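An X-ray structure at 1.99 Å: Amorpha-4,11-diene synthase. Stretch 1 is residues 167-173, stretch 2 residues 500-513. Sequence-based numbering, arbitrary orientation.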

ATOM      1  N   THR A 167      14.222   5.979 -10.875  1.00 16.05           N
ATOM      2  CA  THR A 167      13.482   5.601 -12.093  1.00 19.75           C
ATOM      3  C   THR A 167      12.083   5.111 -11.752  1.00 20.80           C
ATOM      4  O   THR A 167      11.168   5.239 -12.554  1.00 18.46           O
ATOM      5  CB  THR A 167      14.198   4.506 -12.931  1.00 19.00           C
ATOM      6  OG1 THR A 167      14.188   3.261 -12.209  1.00 23.01           O
ATOM      7  CG2 THR A 167      15.648   4.911 -13.237  1.00 18.85           C
ATOM      8  N   SER A 168      11.911   4.552 -10.557  1.00 17.22           N
ATOM      9  CA  SER A 168      10.584   4.072 -10.138  1.00 21.55           C
ATOM     10  C   SER A 168       9.530   5.163 -10.015  1.00 20.21           C
ATOM     11  O   SER A 168       8.334   4.851  -9.993  1.00 20.75           O
ATOM     12  CB  SER A 168      10.659   3.342  -8.800  1.00 24.13           C
ATOM     13  OG  SER A 168      11.513   2.240  -8.936  1.00 37.43           O
ATOM     14  N   MET A 169       9.961   6.424  -9.920  1.00 19.92           N
ATOM     15  CA  MET A 169       9.036   7.546  -9.770  1.00 17.97           C
ATOM     16  C   MET A 169       8.674   8.157 -11.102  1.00 18.26           C
ATOM     17  O   MET A 169       8.048   9.217 -11.140  1.00 16.43           O
ATOM     18  CB  MET A 169       9.648   8.672  -8.914  1.00 21.07           C
ATOM     19  CG  MET A 169      10.381   8.201  -7.679  1.00 26.76           C
ATOM     20  SD  MET A 169       9.283   7.460  -6.468  1.00 28.27           S
ATOM     21  CE  MET A 169       8.299   8.859  -5.963  1.00 19.73           C
ATOM     22  N   ARG A 170       9.076   7.527 -12.196  1.00 21.24           N
ATOM     23  CA  ARG A 170       8.885   8.152 -13.500  1.00 16.18           C
ATOM     24  C   ARG A 170       7.432   8.105 -13.936  1.00 22.94           C
ATOM     25  O   ARG A 170       6.673   7.207 -13.528  1.00 19.66           O
ATOM     26  CB  ARG A 170       9.762   7.483 -14.560  1.00 18.94           C
ATOM     27  CG  ARG A 170       9.289   6.119 -15.003  1.00 17.33           C
ATOM     28  CD  ARG A 170      10.432   5.394 -15.753  1.00 22.25           C
ATOM     29  NE  ARG A 170      10.060   4.052 -16.193  1.00 22.26           N
ATOM     30  CZ  ARG A 170      10.001   2.980 -15.401  1.00 26.37           C
ATOM     31  NH1 ARG A 170      10.263   3.088 -14.107  1.00 23.18           N
ATOM     32  NH2 ARG A 170       9.655   1.799 -15.904  1.00 26.36           N
ATOM     33  N   VAL A 171       7.050   9.084 -14.757  1.00 19.79           N
ATOM     34  CA  VAL A 171       5.724   9.110 -15.381  1.00 19.49           C
ATOM     35  C   VAL A 171       5.884   8.767 -16.876  1.00 23.01           C
ATOM     36  O   VAL A 171       7.020   8.570 -17.341  1.00 19.28           O
ATOM     37  CB  VAL A 171       5.043  10.483 -15.136  1.00 19.64           C
ATOM     38  CG1 VAL A 171       5.118  10.841 -13.634  1.00 17.62           C
ATOM     39  CG2 VAL A 171       5.706  11.583 -15.981  1.00 25.12           C
ATOM     40  N   PRO A 172       4.770   8.638 -17.623  1.00 23.21           N
ATOM     41  CA  PRO A 172       4.957   8.259 -19.031  1.00 26.19           C
ATOM     42  C   PRO A 172       5.704   9.320 -19.831  1.00 24.63           C
ATOM     43  O   PRO A 172       5.486  10.514 -19.630  1.00 24.67           O
ATOM     44  CB  PRO A 172       3.524   8.134 -19.557  1.00 29.06           C
ATOM     45  CG  PRO A 172       2.730   7.755 -18.338  1.00 25.54           C
ATOM     46  CD  PRO A 172       3.354   8.557 -17.219  1.00 24.88           C
ATOM     47  N   GLY A 173       6.593   8.877 -20.714  1.00 27.89           N
ATOM     48  CA  GLY A 173       7.267   9.772 -21.635  1.00 24.45           C
ATOM     49  C   GLY A 173       8.603  10.295 -21.139  1.00 31.42           C
ATOM     50  O   GLY A 173       9.255  11.061 -21.846  1.00 27.97           O
ATOM     51  N   VAL A 500       1.215  -3.615 -17.618  1.00 26.60           N
ATOM     52  CA  VAL A 500       1.294  -3.368 -16.181  1.00 22.64           C
ATOM     53  C   VAL A 500       2.298  -2.261 -15.854  1.00 22.08           C
ATOM     54  O   VAL A 500       2.043  -1.390 -15.006  1.00 20.71           O
ATOM     55  CB  VAL A 500       1.625  -4.661 -15.409  1.00 26.15           C
ATOM     56  CG1 VAL A 500       2.025  -4.338 -13.978  1.00 22.12           C
ATOM     57  CG2 VAL A 500       0.436  -5.626 -15.458  1.00 25.68           C
ATOM     58  N   GLU A 501       3.446  -2.273 -16.515  1.00 29.08           N
ATOM     59  CA  GLU A 501       4.425  -1.210 -16.290  1.00 24.24           C
ATOM     60  C   GLU A 501       3.856   0.144 -16.687  1.00 25.39           C
ATOM     61  O   GLU A 501       4.089   1.149 -16.014  1.00 25.28           O
ATOM     62  CB  GLU A 501       5.718  -1.488 -17.062  1.00 29.32           C
ATOM     63  CG  GLU A 501       6.542  -2.600 -16.437  1.00 37.95           C
ATOM     64  CD  GLU A 501       6.725  -2.408 -14.927  1.00 41.21           C
ATOM     65  OE1 GLU A 501       6.116  -3.168 -14.143  1.00 40.35           O
ATOM     66  OE2 GLU A 501       7.472  -1.496 -14.528  1.00 43.36           O
ATOM     67  N   ASP A 502       3.120   0.173 -17.791  1.00 26.71           N
ATOM     68  CA  ASP A 502       2.436   1.398 -18.201  1.00 25.39           C
ATOM     69  C   ASP A 502       1.535   1.923 -17.088  1.00 21.97           C
ATOM     70  O   ASP A 502       1.500   3.123 -16.818  1.00 25.13           O
ATOM     71  CB  ASP A 502       1.605   1.138 -19.454  1.00 34.36           C
ATOM     72  CG  ASP A 502       2.445   1.128 -20.717  1.00 45.48           C
ATOM     73  OD1 ASP A 502       3.681   1.277 -20.601  1.00 40.04           O
ATOM     74  OD2 ASP A 502       1.869   0.974 -21.819  1.00 51.70           O
ATOM     75  N   LEU A 503       0.820   1.021 -16.430  1.00 17.38           N
ATOM     76  CA  LEU A 503      -0.118   1.423 -15.376  1.00 16.71           C
ATOM     77  C   LEU A 503       0.577   2.034 -14.165  1.00 13.69           C
ATOM     78  O   LEU A 503       0.097   3.022 -13.598  1.00 17.74           O
ATOM     79  CB  LEU A 503      -0.988   0.232 -14.957  1.00 22.97           C
ATOM     80  CG  LEU A 503      -2.048  -0.120 -15.996  1.00 35.20           C
ATOM     81  CD1 LEU A 503      -2.603  -1.508 -15.718  1.00 32.18           C
ATOM     82  CD2 LEU A 503      -3.169   0.922 -16.005  1.00 34.14           C
ATOM     83  N   TRP A 504       1.696   1.458 -13.734  1.00 20.08           N
ATOM     84  CA  TRP A 504       2.403   2.041 -12.593  1.00 21.75           C
ATOM     85  C   TRP A 504       2.830   3.461 -12.939  1.00 22.87           C
ATOM     86  O   TRP A 504       2.809   4.355 -12.083  1.00 18.43           O
ATOM     87  CB  TRP A 504       3.643   1.215 -12.196  1.00 20.69           C
ATOM     88  CG  TRP A 504       3.358  -0.164 -11.627  1.00 23.30           C
ATOM     89  CD1 TRP A 504       3.702  -1.369 -12.186  1.00 18.14           C
ATOM     90  CD2 TRP A 504       2.707  -0.472 -10.381  1.00 21.98           C
ATOM     91  NE1 TRP A 504       3.289  -2.401 -11.371  1.00 22.38           N
ATOM     92  CE2 TRP A 504       2.679  -1.880 -10.258  1.00 21.85           C
ATOM     93  CE3 TRP A 504       2.149   0.304  -9.354  1.00 21.24           C
ATOM     94  CZ2 TRP A 504       2.108  -2.527  -9.156  1.00 25.61           C
ATOM     95  CZ3 TRP A 504       1.575  -0.347  -8.253  1.00 21.62           C
ATOM     96  CH2 TRP A 504       1.562  -1.743  -8.167  1.00 20.44           C
ATOM     97  N   LYS A 505       3.241   3.668 -14.187  1.00 20.44           N
ATOM     98  CA  LYS A 505       3.642   5.005 -14.619  1.00 18.73           C
ATOM     99  C   LYS A 505       2.441   5.962 -14.645  1.00 17.55           C
ATOM    100  O   LYS A 505       2.558   7.132 -14.254  1.00 20.35           O
ATOM    101  CB  LYS A 505       4.359   4.954 -15.981  1.00 20.95           C
ATOM    102  CG  LYS A 505       5.835   4.516 -15.869  1.00 24.11           C
ATOM    103  CD  LYS A 505       6.561   4.504 -17.223  1.00 28.53           C
ATOM    104  CE  LYS A 505       5.977   3.462 -18.155  1.00 28.10           C
ATOM    105  NZ  LYS A 505       6.737   3.432 -19.446  1.00 24.99           N
ATOM    106  N   ASP A 506       1.296   5.474 -15.117  1.00 19.27           N
ATOM    107  CA  ASP A 506       0.074   6.280 -15.112  1.00 21.00           C
ATOM    108  C   ASP A 506      -0.287   6.675 -13.685  1.00 20.52           C
ATOM    109  O   ASP A 506      -0.688   7.812 -13.408  1.00 22.68           O
ATOM    110  CB  ASP A 506      -1.088   5.492 -15.725  1.00 21.42           C
ATOM    111  CG  ASP A 506      -1.005   5.407 -17.233  1.00 30.78           C
ATOM    112  OD1 ASP A 506      -0.514   6.377 -17.862  1.00 27.17           O
ATOM    113  OD2 ASP A 506      -1.436   4.372 -17.790  1.00 37.29           O
ATOM    114  N   ILE A 507      -0.143   5.726 -12.772  1.00 19.29           N
ATOM    115  CA  ILE A 507      -0.470   5.981 -11.367  1.00 21.06           C
ATOM    116  C   ILE A 507       0.489   6.976 -10.719  1.00 23.95           C
ATOM    117  O   ILE A 507       0.073   7.812  -9.899  1.00 20.39           O
ATOM    118  CB  ILE A 507      -0.509   4.659 -10.579  1.00 21.58           C
ATOM    119  CG1 ILE A 507      -1.769   3.884 -10.986  1.00 27.46           C
ATOM    120  CG2 ILE A 507      -0.518   4.915  -9.075  1.00 20.48           C
ATOM    121  CD1 ILE A 507      -1.652   2.396 -10.781  1.00 24.40           C
ATOM    122  N   ASN A 508       1.773   6.891 -11.068  1.00 21.49           N
ATOM    123  CA  ASN A 508       2.728   7.897 -10.596  1.00 19.14           C
ATOM    124  C   ASN A 508       2.310   9.291 -11.003  1.00 17.96           C
ATOM    125  O   ASN A 508       2.372  10.223 -10.198  1.00 19.11           O
ATOM    126  CB  ASN A 508       4.151   7.621 -11.105  1.00 20.61           C
ATOM    127  CG  ASN A 508       4.818   6.465 -10.377  1.00 23.38           C
ATOM    128  OD1 ASN A 508       4.383   6.060  -9.283  1.00 21.48           O
ATOM    129  ND2 ASN A 508       5.900   5.941 -10.969  1.00 20.34           N
ATOM    130  N   ARG A 509       1.892   9.445 -12.257  1.00 19.14           N
ATOM    131  CA  ARG A 509       1.476  10.773 -12.738  1.00 20.40           C
ATOM    132  C   ARG A 509       0.288  11.290 -11.929  1.00 19.61           C
ATOM    133  O   ARG A 509       0.288  12.438 -11.481  1.00 22.23           O
ATOM    134  CB  ARG A 509       1.143  10.728 -14.228  1.00 13.92           C
ATOM    135  CG  ARG A 509       0.721  12.082 -14.855  1.00 24.32           C
ATOM    136  CD  ARG A 509      -0.007  11.836 -16.189  1.00 32.97           C
ATOM    137  NE  ARG A 509      -1.062  10.836 -15.996  1.00 52.74           N
ATOM    138  CZ  ARG A 509      -1.262   9.766 -16.765  1.00 51.71           C
ATOM    139  NH1 ARG A 509      -0.500   9.535 -17.828  1.00 44.84           N
ATOM    140  NH2 ARG A 509      -2.242   8.925 -16.465  1.00 49.58           N
ATOM    141  N   GLU A 510      -0.719  10.443 -11.715  1.00 16.36           N
ATOM    142  CA  GLU A 510      -1.898  10.887 -10.961  1.00 20.43           C
ATOM    143  C   GLU A 510      -1.504  11.244  -9.524  1.00 17.70           C
ATOM    144  O   GLU A 510      -2.033  12.183  -8.941  1.00 19.37           O
ATOM    145  CB  GLU A 510      -3.000   9.815 -10.969  1.00 20.05           C
ATOM    146  CG  GLU A 510      -3.507   9.466 -12.360  1.00 17.41           C
ATOM    147  CD  GLU A 510      -4.066  10.668 -13.105  1.00 32.56           C
ATOM    148  OE1 GLU A 510      -4.772  11.506 -12.479  1.00 23.15           O
ATOM    149  OE2 GLU A 510      -3.802  10.772 -14.325  1.00 33.00           O
ATOM    150  N   TYR A 511      -0.572  10.497  -8.946  1.00 16.84           N
ATOM    151  CA  TYR A 511      -0.113  10.787  -7.587  1.00 17.49           C
ATOM    152  C   TYR A 511       0.542  12.162  -7.482  1.00 23.48           C
ATOM    153  O   TYR A 511       0.346  12.879  -6.496  1.00 21.45           O
ATOM    154  CB  TYR A 511       0.875   9.705  -7.144  1.00 16.37           C
ATOM    155  CG  TYR A 511       1.545   9.941  -5.813  1.00 21.46           C
ATOM    156  CD1 TYR A 511       0.911   9.614  -4.614  1.00 19.11           C
ATOM    157  CD2 TYR A 511       2.833  10.460  -5.752  1.00 22.69           C
ATOM    158  CE1 TYR A 511       1.552   9.819  -3.373  1.00 24.07           C
ATOM    159  CE2 TYR A 511       3.471  10.679  -4.529  1.00 19.95           C
ATOM    160  CZ  TYR A 511       2.835  10.352  -3.345  1.00 25.12           C
ATOM    161  OH  TYR A 511       3.500  10.544  -2.141  1.00 20.60           O
ATOM    162  N   LEU A 512       1.316  12.525  -8.504  1.00 18.10           N
ATOM    163  CA  LEU A 512       2.060  13.784  -8.495  1.00 20.28           C
ATOM    164  C   LEU A 512       1.178  14.967  -8.834  1.00 26.42           C
ATOM    165  O   LEU A 512       1.514  16.115  -8.533  1.00 24.70           O
ATOM    166  CB  LEU A 512       3.226  13.707  -9.490  1.00 21.03           C
ATOM    167  CG  LEU A 512       4.298  12.668  -9.097  1.00 21.02           C
ATOM    168  CD1 LEU A 512       5.208  12.347 -10.282  1.00 23.08           C
ATOM    169  CD2 LEU A 512       5.133  13.183  -7.933  1.00 24.79           C
ATOM    170  N   ILE A 513       0.040  14.679  -9.453  1.00 20.19           N
ATOM    171  CA  ILE A 513      -0.864  15.715  -9.956  1.00 21.85           C
ATOM    172  C   ILE A 513      -2.078  15.931  -9.042  1.00 29.28           C
ATOM    173  O   ILE A 513      -2.800  16.924  -9.154  1.00 21.32           O
ATOM    174  CB  ILE A 513      -1.315  15.314 -11.390  1.00 33.07           C
ATOM    175  CG1 ILE A 513      -1.026  16.432 -12.367  1.00 44.36           C
ATOM    176  CG2 ILE A 513      -2.753  14.795 -11.436  1.00 25.33           C
ATOM    177  CD1 ILE A 513       0.429  16.672 -12.496  1.00 46.01           C
TER
HETATM  178  O   HOH W   1       9.126   1.268 -18.593  1.00 33.00           O

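What fastens the loop to the helix most firmly? The side-chain amide of Asn 508 does, by giving both of its hydrogens to backbone carbonyls of the loop. Asn 508 ND2 donates to Ser 168 O at 2.8 Å, with a bent N-H...O angle of 135°, and to Arg 170 O at 3.0 Å, nearly straight at 172°. The CA-to-CB bond of Asn 508 points toward the loop, and with chi1 in the m well the short side chain brings ND2 between the two carbonyls. An asparagine suits this buried place because its NH2 group can serve two acceptors at once, while its OD1 is hydrogen-bonded elsewhere in the structure.

How does the loop hold those carbonyls in position? Thr 167 to Arg 170 forms a type I beta turn, closed by a hydrogen bond from Arg 170 N to Thr 167 O at 3.1 Å. The arginine side chain reinforces it: Arg 170 NH1 donates to the same Thr 167 O at 2.8 Å. Arg 170 thus braces the turn and offers its own carbonyl to Asn 508.

What role do the charged side chains play across the contact? They contribute mainly by packing and through water, for no salt bridge links the stretches. The CA-to-CB bond of Arg 170 points away from the helix, but the end of the side chain comes nearer, and Lys 505 CG lies over one face of the guanidinium; Arg 170 NE is 3.7 Å from Lys 505 CD. The aliphatic part of the lysine thereby covers a flat, charged group without placing its ammonium there. The O of water 1 accepts from Arg 170 NH2 at 2.8 Å and, in a weak bond, from Lys 505 NZ at 3.3 Å. Glu 501 OE2 is 4.2 Å from Arg 170 NH2, near enough for opposite charges to favour each other but beyond a salt bridge.

How is the rest of the surface closed? Val 171 CA comes within 3.9 Å of Lys 505 O. The buried, apolar side chain of Val 171 packs closely, with Val 171 CG1 3.8 Å from Arg 509 CA and 3.7 Å from Leu 512 CD1, the latter a contact between apolar side chains. Exposed Pro 172 sets its ring against the helix, with Pro 172 CD 3.4 Å from Lys 505 O and Pro 172 CG 3.7 Å from Arg 509 NH1. Altogether the two stretches bury 491 Å², both sides summed.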